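Local atomic coordinates of nucleoside hydrolase, putative (PDB entry 3FZ0), a protein that belongs to the nucleoside hydrolase family, has an alpha/beta fold built round a mixed central sheet, and carries a bound calcium ion. Residues Gln204-Trp208 with Glu209-Asn213; Ala110-Glu113 with Ile114-Ile117; Thr138-Ala141 with Leu142-Leu146. The protein carries 2 engineered substitutions. All coordinates share one frame; numbering follows the deposited sequence.

Contact 1 of 3, residues Gln204-Trp208 with Glu209-Asn213; sequences QLVNW and EVTVN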
loop_
_atom_site.group_PDB
_atom_site.type_symbol
_atom_site.label_atom_id
_atom_site.label_comp_id
_atom_site.label_asym_id
_atom_site.label_seq_id
_atom_site.Cartn_x
_atom_site.Cartn_y
_atom_site.Cartn_z
ATOM N N GLN B 204 17.436 8.389 18.834
ATOM C CA GLN B 204 16.776 9.637 19.256
ATOM C C GLN B 204 16.162 10.331 18.051
ATOM O O GLN B 204 16.874 10.717 17.104
ATOM C CB GLN B 204 17.763 10.584 19.939
ATOM C CG GLN B 204 18.590 9.919 21.039
ATOM C CD GLN B 204 17.760 9.491 22.219
ATOM O OE1 GLN B 204 17.142 10.329 22.874
ATOM N NE2 GLN B 204 17.719 8.176 22.497
ATOM N N LEU B 205 14.842 10.483 18.072
ATOM C CA LEU B 205 14.127 11.041 16.925
ATOM C C LEU B 205 13.882 12.529 17.121
ATOM O O LEU B 205 12.935 12.941 17.807
ATOM C CB LEU B 205 12.813 10.284 16.671
ATOM C CG LEU B 205 12.003 10.618 15.411
ATOM C CD1 LEU B 205 12.470 9.926 14.095
ATOM C CD2 LEU B 205 10.493 10.339 15.670
ATOM N N VAL B 206 14.731 13.352 16.525
ATOM C CA VAL B 206 14.510 14.791 16.574
ATOM C C VAL B 206 13.581 15.168 15.405
ATOM O O VAL B 206 14.012 15.356 14.246
ATOM C CB VAL B 206 15.826 15.547 16.622
ATOM C CG1 VAL B 206 15.589 17.079 16.781
ATOM C CG2 VAL B 206 16.707 14.963 17.778
ATOM N N ASN B 207 12.293 15.234 15.736
ATOM C CA ASN B 207 11.235 15.348 14.743
ATOM C C ASN B 207 10.902 16.796 14.471
ATOM O O ASN B 207 11.308 17.700 15.218
ATOM C CB ASN B 207 9.973 14.609 15.211
ATOM C CG ASN B 207 9.591 14.968 16.626
ATOM O OD1 ASN B 207 8.916 15.965 16.874
ATOM N ND2 ASN B 207 10.071 14.180 17.579
ATOM N N TRP B 208 10.116 16.997 13.419
ATOM C CA TRP B 208 9.712 18.321 12.969
ATOM C C TRP B 208 9.082 19.201 14.068
ATOM O O TRP B 208 9.542 20.338 14.290
ATOM C CB TRP B 208 8.772 18.176 11.765
ATOM C CG TRP B 208 8.103 19.444 11.292
ATOM C CD1 TRP B 208 6.758 19.694 11.290
ATOM C CD2 TRP B 208 8.729 20.599 10.725
ATOM N NE1 TRP B 208 6.516 20.910 10.759
ATOM C CE2 TRP B 208 7.696 21.503 10.398
ATOM C CE3 TRP B 208 10.061 20.970 10.476
ATOM C CZ2 TRP B 208 7.950 22.796 9.839
ATOM C CZ3 TRP B 208 10.320 22.246 9.899
ATOM C CH2 TRP B 208 9.268 23.139 9.597
ATOM N N GLU B 209 8.061 18.691 14.751
ATOM C CA GLU B 209 7.296 19.501 15.718
ATOM C C GLU B 209 8.140 19.944 16.903
ATOM O O GLU B 209 8.045 21.060 17.341
ATOM C CB GLU B 209 6.028 18.789 16.207
ATOM C CG GLU B 209 4.990 18.516 15.097
ATOM C CD GLU B 209 5.190 17.169 14.382
ATOM O OE1 GLU B 209 6.319 16.648 14.403
ATOM O OE2 GLU B 209 4.218 16.623 13.800
ATOM N N VAL B 210 9.027 19.101 17.392
ATOM C CA VAL B 210 9.875 19.559 18.474
ATOM C C VAL B 210 10.848 20.643 18.004
ATOM O O VAL B 210 11.208 21.514 18.799
ATOM C CB VAL B 210 10.587 18.396 19.216
ATOM C CG1 VAL B 210 11.763 17.851 18.411
ATOM C CG2 VAL B 210 11.025 18.864 20.568
ATOM N N THR B 211 11.246 20.627 16.733
ATOM C CA THR B 211 12.128 21.704 16.232
ATOM C C THR B 211 11.339 22.986 15.986
ATOM O O THR B 211 11.829 24.078 16.265
ATOM C CB THR B 211 13.011 21.291 15.036
ATOM O OG1 THR B 211 12.199 21.136 13.870
ATOM C CG2 THR B 211 13.775 19.958 15.342
ATOM N N VAL B 212 10.098 22.865 15.516
ATOM C CA VAL B 212 9.243 24.033 15.381
ATOM C C VAL B 212 9.063 24.734 16.751
ATOM O O VAL B 212 8.962 25.985 16.834
ATOM C CB VAL B 212 7.865 23.654 14.789
ATOM C CG1 VAL B 212 6.858 24.874 14.846
ATOM C CG2 VAL B 212 8.038 23.143 13.366
ATOM N N ASN B 213 9.021 23.911 17.805
ATOM C CA ASN B 213 8.842 24.366 19.175
ATOM C C ASN B 213 10.079 25.004 19.791
ATOM O O ASN B 213 10.014 25.576 20.878
ATOM C CB ASN B 213 8.428 23.202 20.056
ATOM C CG ASN B 213 7.950 23.664 21.421
ATOM O OD1 ASN B 213 8.546 23.337 22.457
ATOM N ND2 ASN B 213 6.896 24.472 21.422
#
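Asn207 meets Val210 through a helix N-cap: its OD1 accepts the N-H of Val210 at 3.2 Å, with the donor standing 35° above the carboxamide plane. CG of Asn207 sits between its own backbone N and carbonyl carbon (chi1 49°), which swings OD1 over the first turn. One turn on, CG2 of Val212 lies over the six-membered ring of Trp208, 3.6 Å from its centroid, in a CH-pi contact. Trp208 O is gripped twice, by Val212 N at 2.9 Å and by the Thr211 hydroxyl OG1 at 2.8 Å. Here the chain leaves strand 203-206 of the central sheet and turns straight into helix 208-212, a strand-to-helix junction in which the cap marks the switch. Next to the cap, Val206 CG1 meets Thr211 CG2 at 3.7 Å, the side chains crossing at about a right angle, and both reach helix 282-291. The second shell fixes the cap: Asn207 ND2 donates to Ile340 O and OD1 also bonds Ser169 OG, while Glu209 OE1 takes Ser169 N. The indole NE1 of Trp208 is hydrogen-bonded to Tyr322 OH of the second subunit. The Trp208 side chain also lies about 3 Å from a bis-tris molecule, probably from the crystallisation liquor.

Contact 2 of 3, residues Ala110-Glu113 with Ile114-Ile117; sequences AALE and ILKI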
loop_
_atom_site.group_PDB
_atom_site.type_symbol
_atom_site.label_atom_id
_atom_site.label_comp_id
_atom_site.label_asym_id
_atom_site.label_seq_id
_atom_site.Cartn_x
_atom_site.Cartn_y
_atom_site.Cartn_z
ATOM N N ALA B 110 30.438 7.422 0.868
ATOM C CA ALA B 110 30.111 7.778 2.255
ATOM C C ALA B 110 29.760 6.589 3.149
ATOM O O ALA B 110 30.171 6.548 4.312
ATOM C CB ALA B 110 28.982 8.804 2.293
ATOM N N ALA B 111 29.000 5.635 2.614
ATOM C CA ALA B 111 28.647 4.420 3.350
ATOM C C ALA B 111 29.902 3.648 3.784
ATOM O O ALA B 111 29.977 3.179 4.923
ATOM C CB ALA B 111 27.739 3.547 2.531
ATOM N N LEU B 112 30.899 3.549 2.903
ATOM C CA LEU B 112 32.100 2.763 3.213
ATOM C C LEU B 112 32.979 3.505 4.187
ATOM O O LEU B 112 33.740 2.902 4.914
ATOM C CB LEU B 112 32.868 2.361 1.949
ATOM C CG LEU B 112 32.059 1.472 0.967
ATOM C CD1 LEU B 112 32.869 1.051 -0.249
ATOM C CD2 LEU B 112 31.481 0.260 1.648
ATOM N N GLU B 113 32.837 4.826 4.210
ATOM C CA GLU B 113 33.552 5.670 5.150
ATOM C C GLU B 113 32.996 5.562 6.580
ATOM O O GLU B 113 33.771 5.498 7.536
ATOM C CB GLU B 113 33.539 7.116 4.678
ATOM C CG GLU B 113 34.145 8.104 5.693
ATOM C CD GLU B 113 35.662 7.921 5.944
ATOM O OE1 GLU B 113 36.374 7.156 5.224
ATOM O OE2 GLU B 113 36.155 8.586 6.882
ATOM N N ILE B 114 31.670 5.549 6.726
ATOM C CA ILE B 114 31.074 5.239 8.019
ATOM C C ILE B 114 31.673 3.928 8.587
ATOM O O ILE B 114 32.072 3.894 9.761
ATOM C CB ILE B 114 29.528 5.188 7.979
ATOM C CG1 ILE B 114 28.964 6.575 7.691
ATOM C CG2 ILE B 114 28.988 4.642 9.287
ATOM C CD1 ILE B 114 27.475 6.598 7.243
ATOM N N LEU B 115 31.774 2.888 7.747
ATOM C CA LEU B 115 32.252 1.569 8.189
ATOM C C LEU B 115 33.723 1.623 8.564
ATOM O O LEU B 115 34.165 0.945 9.497
ATOM C CB LEU B 115 31.994 0.480 7.126
ATOM C CG LEU B 115 30.513 0.307 6.727
ATOM C CD1 LEU B 115 30.364 -0.877 5.759
ATOM C CD2 LEU B 115 29.585 0.144 7.946
ATOM N N LYS B 116 34.479 2.441 7.837
ATOM C CA LYS B 116 35.909 2.579 8.084
ATOM C C LYS B 116 36.147 3.294 9.424
ATOM O O LYS B 116 36.925 2.823 10.257
ATOM C CB LYS B 116 36.590 3.286 6.914
ATOM C CG LYS B 116 38.041 3.648 7.159
ATOM C CD LYS B 116 38.627 4.368 5.947
ATOM C CE LYS B 116 39.448 5.585 6.336
ATOM N NZ LYS B 116 40.725 5.095 6.887
ATOM N N ILE B 117 35.456 4.402 9.645
ATOM C CA ILE B 117 35.486 5.086 10.929
ATOM C C ILE B 117 35.079 4.183 12.089
ATOM O O ILE B 117 35.769 4.135 13.105
ATOM C CB ILE B 117 34.644 6.376 10.873
ATOM C CG1 ILE B 117 35.417 7.435 10.092
ATOM C CG2 ILE B 117 34.236 6.909 12.299
ATOM C CD1 ILE B 117 34.471 8.326 9.351
#
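Glu113 reaches forward to Ile117, one turn further along helix 110-120, and the two side chains cross obliquely; the helix is a regular alpha-helix of the alpha/beta fold that leads towards strand 127-133 of the central sheet. This is the dense part of the contact. With CG anti to the backbone N (chi1 174°) and a bend at chi2, Glu113 brings its CG to within 3.7 Å of Ile117 CD1. In the backbone, Ile117 N donates to Glu113 O at 2.9 Å in a nearly straight bond of 178°. Ile117 then turns to the sheet, where it touches Ile35 and Ala36 of strand 32-39. An earlier i to i+4 bond joins Ile114 N to Ala110 O at 3.0 Å.

The partly exposed flank is looser. Leu112 and Leu115 approach each other only at their methyls, CD2 to CD1 at 4.4 Å, and the bond from Leu115 N to Ala111 O is weak. Leu146 of helix 138-146 touches both leucines, and Leu146 of the third subunit packs on Leu112.

Lys116 and Glu113 are opposite charges that do not pair. The carboxylate OE1 forms a salt bridge with Arg108 and the ammonium with Glu120, and Glu113 OE1 stays 5.1 Å from Lys116 NZ, meeting the lysine instead through its methylene CE, at 3.6 Å.

Contact 3 of 3, residues Thr138-Ala141 with Leu142-Leu146; sequences TNVA and LALRL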
loop_
_atom_site.group_PDB
_atom_site.type_symbol
_atom_site.label_atom_id
_atom_site.label_comp_id
_atom_site.label_asym_id
_atom_site.label_seq_id
_atom_site.Cartn_x
_atom_site.Cartn_y
_atom_site.Cartn_z
ATOM N N THR B 138 19.748 7.479 3.607
ATOM C CA THR B 138 20.275 6.528 2.653
ATOM C C THR B 138 21.662 5.972 2.980
ATOM O O THR B 138 21.843 4.736 2.963
ATOM C CB THR B 138 20.296 7.079 1.242
ATOM O OG1 THR B 138 19.093 7.809 0.999
ATOM C CG2 THR B 138 20.449 5.914 0.219
ATOM N N ASN B 139 22.646 6.856 3.228
ATOM C CA ASN B 139 23.993 6.411 3.543
ATOM C C ASN B 139 24.017 5.540 4.794
ATOM O O ASN B 139 24.672 4.504 4.835
ATOM C CB ASN B 139 24.967 7.596 3.720
ATOM C CG ASN B 139 25.167 8.389 2.440
ATOM O OD1 ASN B 139 25.032 7.842 1.331
ATOM N ND2 ASN B 139 25.456 9.696 2.583
ATOM N N VAL B 140 23.307 5.961 5.820
ATOM C CA VAL B 140 23.279 5.191 7.059
ATOM C C VAL B 140 22.704 3.769 6.859
ATOM O O VAL B 140 23.302 2.775 7.281
ATOM C CB VAL B 140 22.553 5.942 8.216
ATOM C CG1 VAL B 140 22.743 5.166 9.513
ATOM C CG2 VAL B 140 23.087 7.371 8.373
ATOM N N ALA B 141 21.571 3.681 6.168
ATOM C CA ALA B 141 20.940 2.402 5.909
ATOM C C ALA B 141 21.872 1.511 5.144
ATOM O O ALA B 141 21.963 0.325 5.440
ATOM C CB ALA B 141 19.656 2.595 5.129
ATOM N N LEU B 142 22.560 2.081 4.158
ATOM C CA LEU B 142 23.421 1.326 3.248
ATOM C C LEU B 142 24.595 0.743 4.049
ATOM O O LEU B 142 24.896 -0.472 3.949
ATOM C CB LEU B 142 23.903 2.259 2.153
ATOM C CG LEU B 142 24.132 1.844 0.714
ATOM C CD1 LEU B 142 23.099 0.843 0.283
ATOM C CD2 LEU B 142 24.047 3.083 -0.147
ATOM N N ALA B 143 25.212 1.595 4.895
ATOM C CA ALA B 143 26.248 1.142 5.812
ATOM C C ALA B 143 25.732 0.058 6.751
ATOM O O ALA B 143 26.368 -1.002 6.904
ATOM C CB ALA B 143 26.813 2.289 6.580
ATOM N N LEU B 144 24.567 0.302 7.350
ATOM C CA LEU B 144 23.922 -0.712 8.200
ATOM C C LEU B 144 23.728 -2.087 7.593
ATOM O O LEU B 144 24.054 -3.073 8.259
ATOM C CB LEU B 144 22.602 -0.213 8.777
ATOM C CG LEU B 144 22.680 0.638 10.031
ATOM C CD1 LEU B 144 21.381 1.398 10.096
ATOM C CD2 LEU B 144 22.870 -0.200 11.303
ATOM N N ARG B 145 23.206 -2.178 6.359
ATOM C CA ARG B 145 23.002 -3.510 5.729
ATOM C C ARG B 145 24.330 -4.199 5.358
ATOM O O ARG B 145 24.381 -5.419 5.306
ATOM C CB ARG B 145 22.047 -3.473 4.533
ATOM C CG ARG B 145 20.777 -2.655 4.749
ATOM C CD ARG B 145 19.719 -3.318 5.670
ATOM N NE ARG B 145 19.676 -4.745 5.440
ATOM C CZ ARG B 145 20.111 -5.656 6.309
ATOM N NH1 ARG B 145 20.585 -5.247 7.494
ATOM N NH2 ARG B 145 20.068 -6.966 5.995
ATOM N N LEU B 146 25.389 -3.440 5.112
ATOM C CA LEU B 146 26.677 -4.035 4.778
ATOM C C LEU B 146 27.433 -4.655 5.960
ATOM O O LEU B 146 28.125 -5.680 5.804
ATOM C CB LEU B 146 27.600 -3.014 4.110
ATOM C CG LEU B 146 27.424 -2.795 2.617
ATOM C CD1 LEU B 146 28.256 -1.585 2.271
ATOM C CD2 LEU B 146 27.861 -4.042 1.818
#
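Leu144 lies alongside Val140, one turn earlier, the two side chains pointing the same way, and its atoms meet Val140 and Ala141 in turn. CB rests against two carbonyl oxygens at once, 3.4 Å from Val140 O and as far from Ala141 O. CG follows the first of these, 3.5 Å from Val140 O. At the tip the branch CD1 stays near that oxygen and then meets the side chain itself, 4.0 Å from Val140 CG1. Val140 CG1 is placed for the meeting by its torsion: it stands anti to the backbone N (chi1 -172°), on the carbonyl side, which is the side from which Leu144 comes. The Val140 oxygen also accepts the N-H of Leu144 at 2.8 Å, so one carbonyl serves as both hydrogen-bond acceptor and packing surface. Beyond its own helix, Leu144 touches Val193 and His196.

Helix 138-146 is the connection in a beta-alpha-beta unit, carrying the chain from strand 127-133 to the neighbouring parallel strand 162-165. Its four i to i+4 bonds here are all sound, from Leu142 N to Thr138 O through to Arg145 N to Ala141 O. Ala141 packs on Ala189 and Val192 of helix 187-195, and Ala143 on Leu115 of helix 110-120.

At the first turn, the polar ends are bonded outside the helix. Thr138 OG1 bonds Asp186 and Trp41, and Asn139 ND2 donates to Val39 O and to Asp12. At the far end, Arg145 starts with CG 3.3 Å from Ala141 O, bends at chi2 and chi3, and sends NH2 to weak bonds with Gly72 O and Pro73 O of the third subunit.

In the fold
Along the chain the order is contact 2, contact 3, contact 1. Contacts 2 and 3 are neighbours, their centres 9 Å apart: helices 110-120 and 138-146 touch, for instance through Leu115 CD2 and Ala143 O at 3.6 Å, and both reach the third subunit. Strand 127-133 runs between them in sequence and leads to Leu134, a calcium ligand. Contact 1 lies apart, its centre 27 Å from that of contact 2 and 23 Å from that of contact 3, where strand 203-206 of the same mixed sheet ends and the second subunit approaches. The fold thus meets one subunit through this helix pair and another through the strand-to-helix junction of contact 1.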